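Local coordinates for Ice-binding protein (Colwellia, PDB 3WP9), which binds to the surface of ice crystals, inhibits their growth and suppresses ice recrystallization, at residues V25-T31 with L209-N215; T124-G130 with K150-G156; G157-K161 with P217-Y221; L173-F179 with V191-V197. Residue numbers count along the deposited sequence, not the author numbering.

Interaction 1 of 4, residues V25-T31 with L209-N215; sequences VYPSTVT and LQKNTIN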
loop_
_atom_site.group_PDB
_atom_site.type_symbol
_atom_site.label_atom_id
_atom_site.label_comp_id
_atom_site.label_asym_id
_atom_site.label_seq_id
_atom_site.Cartn_x
_atom_site.Cartn_y
_atom_site.Cartn_z
ATOM N N VAL A 25 -4.613 16.351 2.308
ATOM C CA VAL A 25 -4.843 17.627 1.650
ATOM C C VAL A 25 -6.023 17.378 0.726
ATOM O O VAL A 25 -5.928 16.645 -0.228
ATOM C CB VAL A 25 -3.600 18.111 0.853
ATOM C CG1 VAL A 25 -3.957 19.370 0.078
ATOM C CG2 VAL A 25 -2.355 18.318 1.777
ATOM N N TYR A 26 -7.167 17.943 1.132
ATOM C CA TYR A 26 -8.494 17.751 0.519
ATOM C C TYR A 26 -8.504 18.336 -0.906
ATOM O O TYR A 26 -7.857 19.346 -1.184
ATOM C CB TYR A 26 -9.496 18.532 1.391
ATOM C CG TYR A 26 -10.945 18.364 1.062
ATOM C CD1 TYR A 26 -11.703 17.359 1.690
ATOM C CD2 TYR A 26 -11.585 19.222 0.162
ATOM C CE1 TYR A 26 -13.062 17.169 1.417
ATOM C CE2 TYR A 26 -12.951 19.050 -0.121
ATOM C CZ TYR A 26 -13.676 18.013 0.487
ATOM O OH TYR A 26 -15.021 17.819 0.201
ATOM N N PRO A 27 -9.244 17.726 -1.818
ATOM C CA PRO A 27 -10.029 16.486 -1.602
ATOM C C PRO A 27 -9.376 15.223 -2.184
ATOM O O PRO A 27 -8.793 15.284 -3.268
ATOM C CB PRO A 27 -11.287 16.765 -2.455
ATOM C CG PRO A 27 -10.775 17.501 -3.659
ATOM C CD PRO A 27 -9.600 18.390 -3.088
ATOM N N SER A 28 -9.515 14.124 -1.466
ATOM C CA SER A 28 -9.071 12.843 -1.916
ATOM C C SER A 28 -10.320 12.016 -1.981
ATOM O O SER A 28 -11.342 12.436 -1.440
ATOM C CB SER A 28 -8.116 12.237 -0.881
ATOM O OG SER A 28 -6.886 12.928 -1.041
ATOM N N THR A 29 -10.236 10.887 -2.644
ATOM C CA THR A 29 -11.314 9.911 -2.649
ATOM C C THR A 29 -10.738 8.580 -2.326
ATOM O O THR A 29 -9.766 8.122 -2.995
ATOM C CB THR A 29 -11.902 9.805 -4.052
ATOM O OG1 THR A 29 -12.481 11.061 -4.399
ATOM C CG2 THR A 29 -13.037 8.792 -4.059
ATOM N N VAL A 30 -11.235 7.945 -1.282
ATOM C CA VAL A 30 -10.758 6.646 -0.878
ATOM C C VAL A 30 -11.954 5.692 -1.037
ATOM O O VAL A 30 -12.953 5.918 -0.379
ATOM C CB VAL A 30 -10.261 6.630 0.590
ATOM C CG1 VAL A 30 -9.771 5.261 0.968
ATOM C CG2 VAL A 30 -9.143 7.673 0.722
ATOM N N THR A 31 -11.861 4.764 -1.987
ATOM C CA THR A 31 -12.946 3.753 -2.106
ATOM C C THR A 31 -12.493 2.505 -1.355
ATOM O O THR A 31 -11.638 1.773 -1.882
ATOM C CB THR A 31 -13.158 3.397 -3.587
ATOM O OG1 THR A 31 -13.555 4.571 -4.329
ATOM C CG2 THR A 31 -14.268 2.352 -3.715
ATOM N N LEU A 209 -1.869 11.809 2.531
ATOM C CA LEU A 209 -2.414 11.866 1.179
ATOM C C LEU A 209 -2.484 13.321 0.762
ATOM O O LEU A 209 -2.686 14.231 1.624
ATOM C CB LEU A 209 -3.866 11.337 1.136
ATOM C CG LEU A 209 -4.031 9.888 1.671
ATOM C CD1 LEU A 209 -5.583 9.598 1.592
ATOM C CD2 LEU A 209 -3.145 8.893 0.885
ATOM N N GLN A 210 -2.365 13.540 -0.551
ATOM C CA GLN A 210 -2.527 14.875 -1.086
ATOM C C GLN A 210 -3.365 14.734 -2.351
ATOM O O GLN A 210 -2.833 14.353 -3.375
ATOM C CB GLN A 210 -1.214 15.591 -1.447
ATOM C CG GLN A 210 -0.385 15.855 -0.244
ATOM C CD GLN A 210 1.013 16.389 -0.646
ATOM O OE1 GLN A 210 1.310 16.646 -1.839
ATOM N NE2 GLN A 210 1.910 16.410 0.331
ATOM N N LYS A 211 -4.646 15.127 -2.272
ATOM C CA LYS A 211 -5.529 15.103 -3.476
ATOM C C LYS A 211 -5.439 13.767 -4.296
ATOM O O LYS A 211 -5.122 13.795 -5.483
ATOM C CB LYS A 211 -5.300 16.306 -4.370
ATOM C CG LYS A 211 -5.480 17.612 -3.575
ATOM C CD LYS A 211 -5.252 18.821 -4.438
ATOM C CE LYS A 211 -5.686 20.112 -3.759
ATOM N NZ LYS A 211 -5.015 21.294 -4.414
ATOM N N ASN A 212 -5.620 12.630 -3.622
ATOM C CA ASN A 212 -5.364 11.352 -4.319
ATOM C C ASN A 212 -6.689 10.578 -4.499
ATOM O O ASN A 212 -7.672 10.890 -3.903
ATOM C CB ASN A 212 -4.475 10.456 -3.486
ATOM C CG ASN A 212 -3.129 11.135 -3.169
ATOM O OD1 ASN A 212 -2.762 11.310 -1.965
ATOM N ND2 ASN A 212 -2.372 11.436 -4.232
ATOM N N THR A 213 -6.545 9.609 -5.376
ATOM C CA THR A 213 -7.613 8.598 -5.535
ATOM C C THR A 213 -6.957 7.325 -5.086
ATOM O O THR A 213 -5.963 6.863 -5.675
ATOM C CB THR A 213 -7.914 8.475 -6.996
ATOM O OG1 THR A 213 -8.407 9.737 -7.491
ATOM C CG2 THR A 213 -9.013 7.368 -7.210
ATOM N N ILE A 214 -7.473 6.763 -3.997
ATOM C CA ILE A 214 -6.954 5.565 -3.455
ATOM C C ILE A 214 -8.071 4.494 -3.539
ATOM O O ILE A 214 -9.113 4.666 -2.857
ATOM C CB ILE A 214 -6.510 5.739 -1.977
ATOM C CG1 ILE A 214 -5.588 7.011 -1.783
ATOM C CG2 ILE A 214 -5.853 4.463 -1.464
ATOM C CD1 ILE A 214 -4.216 7.023 -2.406
ATOM N N ASN A 215 -7.800 3.434 -4.327
ATOM C CA ASN A 215 -8.846 2.388 -4.544
ATOM C C ASN A 215 -8.431 1.036 -3.996
ATOM O O ASN A 215 -7.302 0.583 -4.285
ATOM C CB ASN A 215 -9.030 2.181 -6.037
ATOM C CG ASN A 215 -9.477 3.421 -6.791
ATOM O OD1 ASN A 215 -10.362 4.125 -6.347
ATOM N ND2 ASN A 215 -8.882 3.662 -7.942
#
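Two coils of a right-handed β-helix, 178 residues apart in sequence, lie side by side here as parallel strands. Val25 pairs with Gln210 before the corner, and Thr29, Val30 and Thr31 pair with Thr213, Ile214 and Asn215 after it. Strands 29-31 and 213-215 run 4.8 Å apart at 5°. The register slips by one at the corner, where residues 25-31 take one more residue, through a cis peptide before Pro27, while Lys211 turns in a left-handed conformation.

Backbone groups are satisfied in alternation: Val25 N donates to Leu209 O (2.9 Å) and Lys211 N to Val25 O (2.9 Å), then Thr29 N to Asn212 O (2.9 Å), Ile214 N to Thr29 O (2.8 Å) and Thr31 N to Ile214 O (2.9 Å). Side chains serve the corner. Asn212 N finds its acceptor in Ser28 OG at 2.9 Å; that hydroxyl also bonds Asp24 OD1, while Ser28 N is held by Glu50. Gln210 OE1 bonds Thr193, an ice-binding residue by similarity. On the inward side of the corner, Val30 CG2 packs on Leu209 CD1 at 4.1 Å. Further along the strand, Asn215 ND2 bonds Asn198. The side-chain amide of Asn212 is used at both ends: ND2 donates to Asn192 O and Thr195 O, and within 209-215 Asn212 OD1 accepts from Gln210 N at 2.7 Å.

Interaction 2 of 4, residues T124-G130 with K150-G156; sequences TDVTFNG and KRVTLTG
Residues 124-130 and 150-156 form a parallel ladder on one wall of the right-handed β-helix. Strands 126-129 and 152-155, both extended (phi -92 to -132, psi 114 to 166), approach to 4.7 Å and cross at -26°, with Val126 opposite Val152, Thr127 opposite Thr153, Phe128 opposite Leu154 and Asn129 opposite Thr155. Hydrogen bonds run Val126 N to Arg151 O (3.0 Å), Thr153 N to Val126 O (2.8 Å), Phe128 N to Thr153 O (2.9 Å), Thr155 N to Phe128 O (2.9 Å) and Gly130 N to Thr155 O (3.2 Å).

On one face the Phe128 ring (chi1 m) interlocks with the valine methyls: Phe128 CD2 to Val152 CG1 3.7 Å, Val126 CG1 to Val152 CG2 3.9 Å. Leu154 CD2 (m, t) fills the space beside Phe128 CB at 4.1 Å. On the other, Asn129 OD1 (chi1 t) accepts from Thr155 OG1 (chi1 p) at 2.7 Å, and Thr127 CG2 sits 3.5 Å from Thr155 OG1. At Gly156 (81/-9) a CB would run into Asn129 OD1 and Thr155 O. Asp125 OD1 accepts from Arg151 N at 2.9 Å.

Strand 108-109 flanks 126-129, Val152 packs on Phe179 of strand 178-180, and Phe128 makes a T-shaped stack with Trp136.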
loop_
_atom_site.group_PDB
_atom_site.type_symbol
_atom_site.label_atom_id
_atom_site.label_comp_id
_atom_site.label_asym_id
_atom_site.label_seq_id
_atom_site.Cartn_x
_atom_site.Cartn_y
_atom_site.Cartn_z
ATOM N N THR A 124 11.216 5.748 -13.959
ATOM C CA THR A 124 10.441 5.738 -15.248
ATOM C C THR A 124 9.436 4.571 -15.139
ATOM O O THR A 124 9.433 3.840 -14.120
ATOM C CB THR A 124 11.374 5.608 -16.493
ATOM O OG1 THR A 124 12.109 4.336 -16.404
ATOM C CG2 THR A 124 12.321 6.736 -16.646
ATOM N N ASP A 125 8.483 4.386 -16.059
ATOM C CA ASP A 125 7.455 3.430 -15.796
ATOM C C ASP A 125 8.027 2.008 -15.656
ATOM O O ASP A 125 8.978 1.664 -16.355
ATOM C CB ASP A 125 6.362 3.462 -16.867
ATOM C CG ASP A 125 5.648 4.767 -16.896
ATOM O OD1 ASP A 125 5.899 5.648 -16.033
ATOM O OD2 ASP A 125 4.860 4.957 -17.863
ATOM N N VAL A 126 7.385 1.198 -14.807
ATOM C CA VAL A 126 7.867 -0.165 -14.594
ATOM C C VAL A 126 6.670 -1.078 -14.799
ATOM O O VAL A 126 5.532 -0.761 -14.431
ATOM C CB VAL A 126 8.387 -0.352 -13.118
ATOM C CG1 VAL A 126 7.270 -0.042 -12.135
ATOM C CG2 VAL A 126 8.817 -1.824 -12.917
ATOM N N THR A 127 6.887 -2.269 -15.428
ATOM C CA THR A 127 5.819 -3.171 -15.709
ATOM C C THR A 127 5.994 -4.489 -14.981
ATOM O O THR A 127 7.134 -4.968 -14.814
ATOM C CB THR A 127 5.697 -3.444 -17.235
ATOM O OG1 THR A 127 5.568 -2.197 -17.921
ATOM C CG2 THR A 127 4.558 -4.409 -17.584
ATOM N N PHE A 128 4.876 -4.949 -14.574
ATOM C CA PHE A 128 4.659 -6.283 -13.941
ATOM C C PHE A 128 3.796 -7.121 -14.906
ATOM O O PHE A 128 2.612 -6.832 -15.077
ATOM C CB PHE A 128 3.916 -6.155 -12.595
ATOM C CG PHE A 128 4.771 -5.548 -11.469
ATOM C CD1 PHE A 128 5.329 -6.390 -10.484
ATOM C CD2 PHE A 128 5.007 -4.177 -11.389
ATOM C CE1 PHE A 128 6.150 -5.889 -9.461
ATOM C CE2 PHE A 128 5.834 -3.639 -10.366
ATOM C CZ PHE A 128 6.436 -4.506 -9.416
ATOM N N ASN A 129 4.410 -8.210 -15.436
ATOM C CA ASN A 129 3.758 -9.072 -16.394
ATOM C C ASN A 129 3.614 -10.514 -15.856
ATOM O O ASN A 129 4.635 -11.145 -15.517
ATOM C CB ASN A 129 4.549 -9.109 -17.683
ATOM C CG ASN A 129 3.827 -9.929 -18.748
ATOM O OD1 ASN A 129 2.816 -9.508 -19.269
ATOM N ND2 ASN A 129 4.332 -11.129 -19.023
ATOM N N GLY A 130 2.380 -10.937 -15.756
ATOM C CA GLY A 130 2.051 -12.335 -15.463
ATOM C C GLY A 130 0.571 -12.529 -15.493
ATOM O O GLY A 130 -0.168 -11.672 -15.944
ATOM N N LYS A 150 5.172 9.066 -12.987
ATOM C CA LYS A 150 5.522 7.685 -13.413
ATOM C C LYS A 150 4.483 6.678 -12.964
ATOM O O LYS A 150 3.631 6.996 -12.094
ATOM C CB LYS A 150 6.946 7.262 -12.936
ATOM C CG LYS A 150 7.988 8.259 -13.392
ATOM C CD LYS A 150 7.872 8.512 -14.936
ATOM C CE LYS A 150 8.978 9.414 -15.508
ATOM N NZ LYS A 150 8.750 9.627 -17.010
ATOM N N ARG A 151 4.580 5.449 -13.510
ATOM C CA ARG A 151 3.550 4.485 -13.315
ATOM C C ARG A 151 4.013 3.049 -13.043
ATOM O O ARG A 151 5.023 2.672 -13.640
ATOM C CB ARG A 151 2.652 4.424 -14.612
ATOM C CG ARG A 151 1.943 5.721 -14.838
ATOM C CD ARG A 151 0.880 5.616 -15.960
ATOM N NE ARG A 151 0.339 6.916 -16.244
ATOM C CZ ARG A 151 -0.480 7.150 -17.279
ATOM N NH1 ARG A 151 -0.761 6.136 -18.113
ATOM N NH2 ARG A 151 -0.990 8.366 -17.473
ATOM N N VAL A 152 3.295 2.360 -12.183
ATOM C CA VAL A 152 3.427 0.895 -12.133
ATOM C C VAL A 152 2.351 0.387 -13.094
ATOM O O VAL A 152 1.186 0.700 -12.916
ATOM C CB VAL A 152 3.190 0.394 -10.692
ATOM C CG1 VAL A 152 3.033 -1.133 -10.679
ATOM C CG2 VAL A 152 4.331 0.883 -9.783
ATOM N N THR A 153 2.777 -0.394 -14.096
ATOM C CA THR A 153 1.863 -0.915 -15.107
ATOM C C THR A 153 1.660 -2.396 -14.954
ATOM O O THR A 153 2.629 -3.081 -14.669
ATOM C CB THR A 153 2.470 -0.554 -16.453
ATOM O OG1 THR A 153 2.409 0.887 -16.543
ATOM C CG2 THR A 153 1.754 -1.203 -17.676
ATOM N N LEU A 154 0.432 -2.822 -15.113
ATOM C CA LEU A 154 0.048 -4.254 -15.020
ATOM C C LEU A 154 -0.272 -4.833 -16.419
ATOM O O LEU A 154 -1.107 -4.275 -17.166
ATOM C CB LEU A 154 -1.141 -4.456 -14.156
ATOM C CG LEU A 154 -1.004 -3.893 -12.721
ATOM C CD1 LEU A 154 -2.246 -4.262 -11.946
ATOM C CD2 LEU A 154 0.289 -4.392 -12.073
ATOM N N THR A 155 0.416 -5.917 -16.760
ATOM C CA THR A 155 0.053 -6.652 -18.004
ATOM C C THR A 155 -0.072 -8.160 -17.835
ATOM O O THR A 155 0.370 -8.743 -16.834
ATOM C CB THR A 155 1.062 -6.387 -19.080
ATOM O OG1 THR A 155 2.357 -6.902 -18.735
ATOM C CG2 THR A 155 1.160 -4.842 -19.394
ATOM N N GLY A 156 -0.664 -8.792 -18.837
ATOM C CA GLY A 156 -0.792 -10.277 -18.812
ATOM C C GLY A 156 -1.946 -10.836 -17.982
ATOM O O GLY A 156 -2.258 -12.049 -18.070
HETATM O O HOH W 1 3.045 2.817 -18.376
HETATM O O HOH W 2 8.594 6.548 -18.280
#

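Interaction 3 of 4, residues G157-K161 with P217-Y221; sequences GALAK and PTEQY
Pro217, two residues beyond strand 213-215, begins an irregular path (phi/psi -78/147) with its ring turned to the short 3-10 segment that starts at Ala160. Pro217 CB touches Ala160 CB at 4.2 Å and Lys161 CB at 4.0 Å; the CA atoms of Lys161 and Pro217 are 5.4 Å apart, the closest CA pair of the two segments. Thr218, still extended (-86/159), points its side chain away but turns its carbonyl inward. Water 3 donates to Thr218 O at 2.6 Å and accepts from Lys161 N at 2.9 Å, and Thr218 N bonds Glu223. Residues 157-161, opening with Gly157 at 114/-7, lie in the connection between strands 152-155 and 163-167 of the right-handed β-helix, so the contact lays the C-terminal tail against a corner of the coil.

Glu219 bends the tail with helical backbone angles (-71/-38) and curls its side chain back (chi1 m, chi2 m). Lys161, with chi1 p and the rest of its chain extended, brings NZ to Glu219 OE1 at 3.0 Å in a salt bridge and donates to Glu219 O at 3.2 Å. Leu159 (m, t) sets CD1 3.5 Å from Glu219 O. At Gln220 the backbone extends again (-152/167). Tyr221, poorly ordered, presents its ring edge to Leu159, with CD1 4.3 Å from Leu159 CD2, while Tyr221 CE1 lies 3.9 Å from Gly157 CA.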
loop_
_atom_site.group_PDB
_atom_site.type_symbol
_atom_site.label_atom_id
_atom_site.label_comp_id
_atom_site.label_asym_id
_atom_site.label_seq_id
_atom_site.Cartn_x
_atom_site.Cartn_y
_atom_site.Cartn_z
ATOM N N GLY A 157 -2.634 -10.016 -17.195
ATOM C CA GLY A 157 -3.587 -10.510 -16.226
ATOM C C GLY A 157 -3.108 -10.222 -14.785
ATOM O O GLY A 157 -3.867 -10.457 -13.856
ATOM N N ALA A 158 -1.876 -9.720 -14.653
ATOM C CA ALA A 158 -1.307 -9.332 -13.313
ATOM C C ALA A 158 -2.342 -8.507 -12.557
ATOM O O ALA A 158 -2.996 -7.630 -13.160
ATOM C CB ALA A 158 -0.000 -8.597 -13.452
ATOM N N LEU A 159 -2.558 -8.852 -11.274
ATOM C CA LEU A 159 -3.433 -8.115 -10.370
ATOM C C LEU A 159 -2.605 -7.395 -9.275
ATOM O O LEU A 159 -1.664 -7.939 -8.724
ATOM C CB LEU A 159 -4.461 -9.004 -9.671
ATOM C CG LEU A 159 -5.417 -9.827 -10.573
ATOM C CD1 LEU A 159 -6.310 -10.694 -9.694
ATOM C CD2 LEU A 159 -6.275 -8.961 -11.514
ATOM N N ALA A 160 -3.001 -6.158 -9.020
ATOM C CA ALA A 160 -2.406 -5.322 -7.937
ATOM C C ALA A 160 -2.530 -6.012 -6.593
ATOM O O ALA A 160 -1.591 -5.937 -5.779
ATOM C CB ALA A 160 -3.078 -3.956 -7.916
ATOM N N LYS A 161 -3.638 -6.722 -6.347
ATOM C CA LYS A 161 -3.759 -7.442 -5.040
ATOM C C LYS A 161 -2.647 -8.506 -4.880
ATOM O O LYS A 161 -2.413 -8.997 -3.745
ATOM C CB LYS A 161 -5.151 -8.063 -4.862
ATOM C CG LYS A 161 -5.346 -9.349 -5.683
ATOM C CD LYS A 161 -6.543 -10.140 -5.233
ATOM C CE LYS A 161 -6.396 -11.573 -5.734
ATOM N NZ LYS A 161 -7.685 -12.345 -5.716
ATOM N N PRO A 217 -7.867 -2.787 -4.268
ATOM C CA PRO A 217 -7.511 -3.528 -5.490
ATOM C C PRO A 217 -8.589 -4.583 -5.779
ATOM O O PRO A 217 -9.221 -5.106 -4.881
ATOM C CB PRO A 217 -6.175 -4.188 -5.136
ATOM C CG PRO A 217 -6.258 -4.338 -3.628
ATOM C CD PRO A 217 -7.137 -3.274 -3.073
ATOM N N THR A 218 -8.833 -4.844 -7.032
ATOM C CA THR A 218 -10.005 -5.705 -7.242
ATOM C C THR A 218 -9.612 -7.168 -7.150
ATOM O O THR A 218 -8.412 -7.543 -7.289
ATOM C CB THR A 218 -10.723 -5.441 -8.548
ATOM O OG1 THR A 218 -9.757 -5.534 -9.591
ATOM C CG2 THR A 218 -11.441 -4.064 -8.495
ATOM N N GLU A 219 -10.646 -7.970 -6.888
ATOM C CA GLU A 219 -10.512 -9.419 -6.718
ATOM C C GLU A 219 -10.206 -10.116 -8.041
ATOM O O GLU A 219 -9.443 -11.070 -8.075
ATOM C CB GLU A 219 -11.774 -10.013 -6.064
ATOM C CG GLU A 219 -11.872 -9.813 -4.560
ATOM C CD GLU A 219 -10.555 -10.127 -3.832
ATOM O OE1 GLU A 219 -9.930 -11.168 -4.134
ATOM O OE2 GLU A 219 -10.129 -9.329 -2.959
ATOM N N GLN A 220 -10.817 -9.647 -9.124
ATOM C CA GLN A 220 -10.530 -10.179 -10.469
ATOM C C GLN A 220 -10.767 -9.105 -11.535
ATOM O O GLN A 220 -11.390 -8.092 -11.248
ATOM C CB GLN A 220 -11.317 -11.475 -10.750
ATOM C CG GLN A 220 -12.737 -11.435 -10.213
ATOM C CD GLN A 220 -13.557 -12.628 -10.631
ATOM O OE1 GLN A 220 -13.035 -13.727 -10.812
ATOM N NE2 GLN A 220 -14.859 -12.422 -10.780
ATOM N N TYR A 221 -10.289 -9.367 -12.754
ATOM C CA TYR A 221 -10.043 -8.373 -13.826
ATOM C C TYR A 221 -10.976 -7.141 -13.968
ATOM O O TYR A 221 -11.985 -7.195 -14.682
ATOM C CB TYR A 221 -9.901 -9.110 -15.162
ATOM C CG TYR A 221 -8.794 -8.570 -16.049
ATOM C CD1 TYR A 221 -7.484 -8.409 -15.555
ATOM C CD2 TYR A 221 -9.047 -8.234 -17.394
ATOM C CE1 TYR A 221 -6.472 -7.913 -16.370
ATOM C CE2 TYR A 221 -8.039 -7.741 -18.217
ATOM C CZ TYR A 221 -6.760 -7.584 -17.702
ATOM O OH TYR A 221 -5.766 -7.107 -18.512
HETATM O O HOH W 3 -6.169 -6.365 -7.750
#

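Interaction 4 of 4, residues L173-F179 with V191-V197; sequences LGTYASF and VNTGTTV
Leu173 (m, t) sits at the centre of the apolar layer inside the right-handed β-helix, its CD1 3.9 Å from Val197 CG2 and 4.2 Å from Val191 CG1. Phe179 CB, at 4.2 Å from Val197 CG2, extends the layer. The backbones pair in parallel register, Leu173 with Val191, Ser178 with Thr196 and Phe179 with Val197, through Asn192 N to Leu173 O (2.9 Å), Thr196 N to Ala177 O (2.9 Å) and Phe179 N to Thr196 O (2.8 Å).

Between these ladders both coils turn a corner. Thr195 (chi1 m) bridges it, OG1 donating to Gly174 O at 2.6 Å and accepting from Ala177 N at 2.9 Å. Tyr176, left-handed at 51/38, gives its N to Thr193 O at 2.8 Å. Asn192-Thr195 is a type II turn with Gly194 at positive phi; Thr193-Thr196 match an ice-binding motif by similarity.

Strand 178-180 borders 152-155 through Ser178, while strand 196-198 has 213-215 on its other side.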
loop_
_atom_site.group_PDB
_atom_site.type_symbol
_atom_site.label_atom_id
_atom_site.label_comp_id
_atom_site.label_asym_id
_atom_site.label_seq_id
_atom_site.Cartn_x
_atom_site.Cartn_y
_atom_site.Cartn_z
ATOM N N LEU A 173 5.478 8.456 -2.892
ATOM C CA LEU A 173 5.087 8.493 -4.312
ATOM C C LEU A 173 4.917 9.955 -4.693
ATOM O O LEU A 173 4.326 10.762 -3.923
ATOM C CB LEU A 173 3.751 7.743 -4.404
ATOM C CG LEU A 173 3.637 6.339 -3.742
ATOM C CD1 LEU A 173 2.267 5.766 -4.082
ATOM C CD2 LEU A 173 4.766 5.459 -4.260
ATOM N N GLY A 174 5.404 10.282 -5.874
ATOM C CA GLY A 174 5.422 11.624 -6.446
ATOM C C GLY A 174 4.015 12.065 -6.873
ATOM O O GLY A 174 3.005 11.525 -6.420
ATOM N N THR A 175 4.007 13.140 -7.667
ATOM C CA THR A 175 2.734 13.718 -8.084
ATOM C C THR A 175 2.262 13.109 -9.410
ATOM O O THR A 175 3.045 12.775 -10.268
ATOM C CB THR A 175 2.847 15.203 -8.286
ATOM O OG1 THR A 175 3.896 15.569 -9.198
ATOM C CG2 THR A 175 3.106 15.954 -6.875
ATOM N N TYR A 176 0.957 13.078 -9.532
ATOM C CA TYR A 176 0.307 12.668 -10.798
ATOM C C TYR A 176 0.853 11.319 -11.318
ATOM O O TYR A 176 1.037 11.096 -12.521
ATOM C CB TYR A 176 0.370 13.808 -11.806
ATOM C CG TYR A 176 -0.287 15.048 -11.270
ATOM C CD1 TYR A 176 -1.664 15.100 -11.137
ATOM C CD2 TYR A 176 0.483 16.154 -10.893
ATOM C CE1 TYR A 176 -2.307 16.245 -10.613
ATOM C CE2 TYR A 176 -0.131 17.292 -10.411
ATOM C CZ TYR A 176 -1.488 17.322 -10.253
ATOM O OH TYR A 176 -2.055 18.473 -9.785
ATOM N N ALA A 177 1.129 10.405 -10.368
ATOM C CA ALA A 177 1.656 9.100 -10.679
ATOM C C ALA A 177 0.545 8.110 -10.533
ATOM O O ALA A 177 -0.601 8.452 -10.169
ATOM C CB ALA A 177 2.823 8.780 -9.669
ATOM N N SER A 178 0.842 6.850 -10.821
ATOM C CA SER A 178 -0.118 5.758 -10.633
ATOM C C SER A 178 0.633 4.526 -10.105
ATOM O O SER A 178 1.723 4.165 -10.654
ATOM C CB SER A 178 -0.729 5.421 -12.004
ATOM O OG SER A 178 -1.781 4.511 -11.768
ATOM N N PHE A 179 0.108 4.043 -8.987
ATOM C CA PHE A 179 0.795 2.992 -8.266
ATOM C C PHE A 179 -0.158 1.819 -8.040
ATOM O O PHE A 179 -1.376 2.000 -7.802
ATOM C CB PHE A 179 1.381 3.566 -6.933
ATOM C CG PHE A 179 2.285 2.581 -6.204
ATOM C CD1 PHE A 179 3.652 2.557 -6.437
ATOM C CD2 PHE A 179 1.704 1.703 -5.271
ATOM C CE1 PHE A 179 4.481 1.649 -5.711
ATOM C CE2 PHE A 179 2.506 0.812 -4.575
ATOM C CZ PHE A 179 3.871 0.756 -4.833
ATOM N N VAL A 191 1.826 10.047 -0.177
ATOM C CA VAL A 191 1.339 9.998 -1.574
ATOM C C VAL A 191 1.144 11.497 -1.964
ATOM O O VAL A 191 0.426 12.197 -1.290
ATOM C CB VAL A 191 0.038 9.220 -1.657
ATOM C CG1 VAL A 191 -0.253 8.961 -3.135
ATOM C CG2 VAL A 191 0.172 7.885 -0.969
ATOM N N ASN A 192 1.845 11.967 -2.975
ATOM C CA ASN A 192 1.797 13.374 -3.361
ATOM C C ASN A 192 0.671 13.701 -4.354
ATOM O O ASN A 192 -0.076 12.762 -4.876
ATOM C CB ASN A 192 3.189 13.844 -3.750
ATOM C CG ASN A 192 4.009 14.266 -2.522
ATOM O OD1 ASN A 192 3.536 14.226 -1.387
ATOM N ND2 ASN A 192 5.236 14.750 -2.794
ATOM N N THR A 193 0.526 14.967 -4.646
ATOM C CA THR A 193 -0.692 15.518 -5.275
ATOM C C THR A 193 -1.125 14.765 -6.540
ATOM O O THR A 193 -0.313 14.593 -7.483
ATOM C CB THR A 193 -0.343 16.944 -5.726
ATOM O OG1 THR A 193 0.123 17.686 -4.579
ATOM C CG2 THR A 193 -1.540 17.648 -6.369
ATOM N N GLY A 194 -2.400 14.348 -6.518
ATOM C CA GLY A 194 -3.008 13.839 -7.747
ATOM C C GLY A 194 -2.770 12.401 -8.092
ATOM O O GLY A 194 -3.414 11.843 -9.046
ATOM N N THR A 195 -1.910 11.715 -7.345
ATOM C CA THR A 195 -1.588 10.338 -7.665
ATOM C C THR A 195 -2.752 9.371 -7.380
ATOM O O THR A 195 -3.573 9.576 -6.491
ATOM C CB THR A 195 -0.307 9.967 -6.868
ATOM O OG1 THR A 195 0.755 10.684 -7.493
ATOM C CG2 THR A 195 0.033 8.455 -6.799
ATOM N N THR A 196 -2.766 8.299 -8.189
ATOM C CA THR A 196 -3.750 7.257 -7.960
ATOM C C THR A 196 -3.043 5.989 -7.458
ATOM O O THR A 196 -1.916 5.643 -7.927
ATOM C CB THR A 196 -4.322 6.860 -9.323
ATOM O OG1 THR A 196 -5.046 7.982 -9.821
ATOM C CG2 THR A 196 -5.298 5.628 -9.179
ATOM N N VAL A 197 -3.665 5.372 -6.455
ATOM C CA VAL A 197 -3.137 4.121 -6.007
ATOM C C VAL A 197 -4.282 3.057 -6.137
ATOM O O VAL A 197 -5.364 3.275 -5.639
ATOM C CB VAL A 197 -2.725 4.189 -4.520
ATOM C CG1 VAL A 197 -2.377 2.767 -4.031
ATOM C CG2 VAL A 197 -1.577 5.205 -4.384
HETATM O O HOH W 4 -3.006 9.827 -11.682
#

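How the interactions relate
Interactions 1, 2 and 4 are rungs on neighbouring coils of one β-helix. Interaction 4 is nested within the loop closed by interaction 1, their centres 10 Å apart, and Asn215 N to Val197 O (2.8 Å) carries the sheet between them. On its other side interaction 4 continues into interaction 2, centres 15 Å apart, through Val152 N to Ser178 O (2.8 Å). The corners of interactions 1 and 4 meet around Thr193, an ice-binding residue by similarity, with the Gln210 side chain about 3 Å from that of Thr193. Interaction 3 starts where segment 150-156 ends, packing Ala160 N 3.6 Å from Leu154 CD1, and lies about 19 Å, centre to centre, from interaction 4.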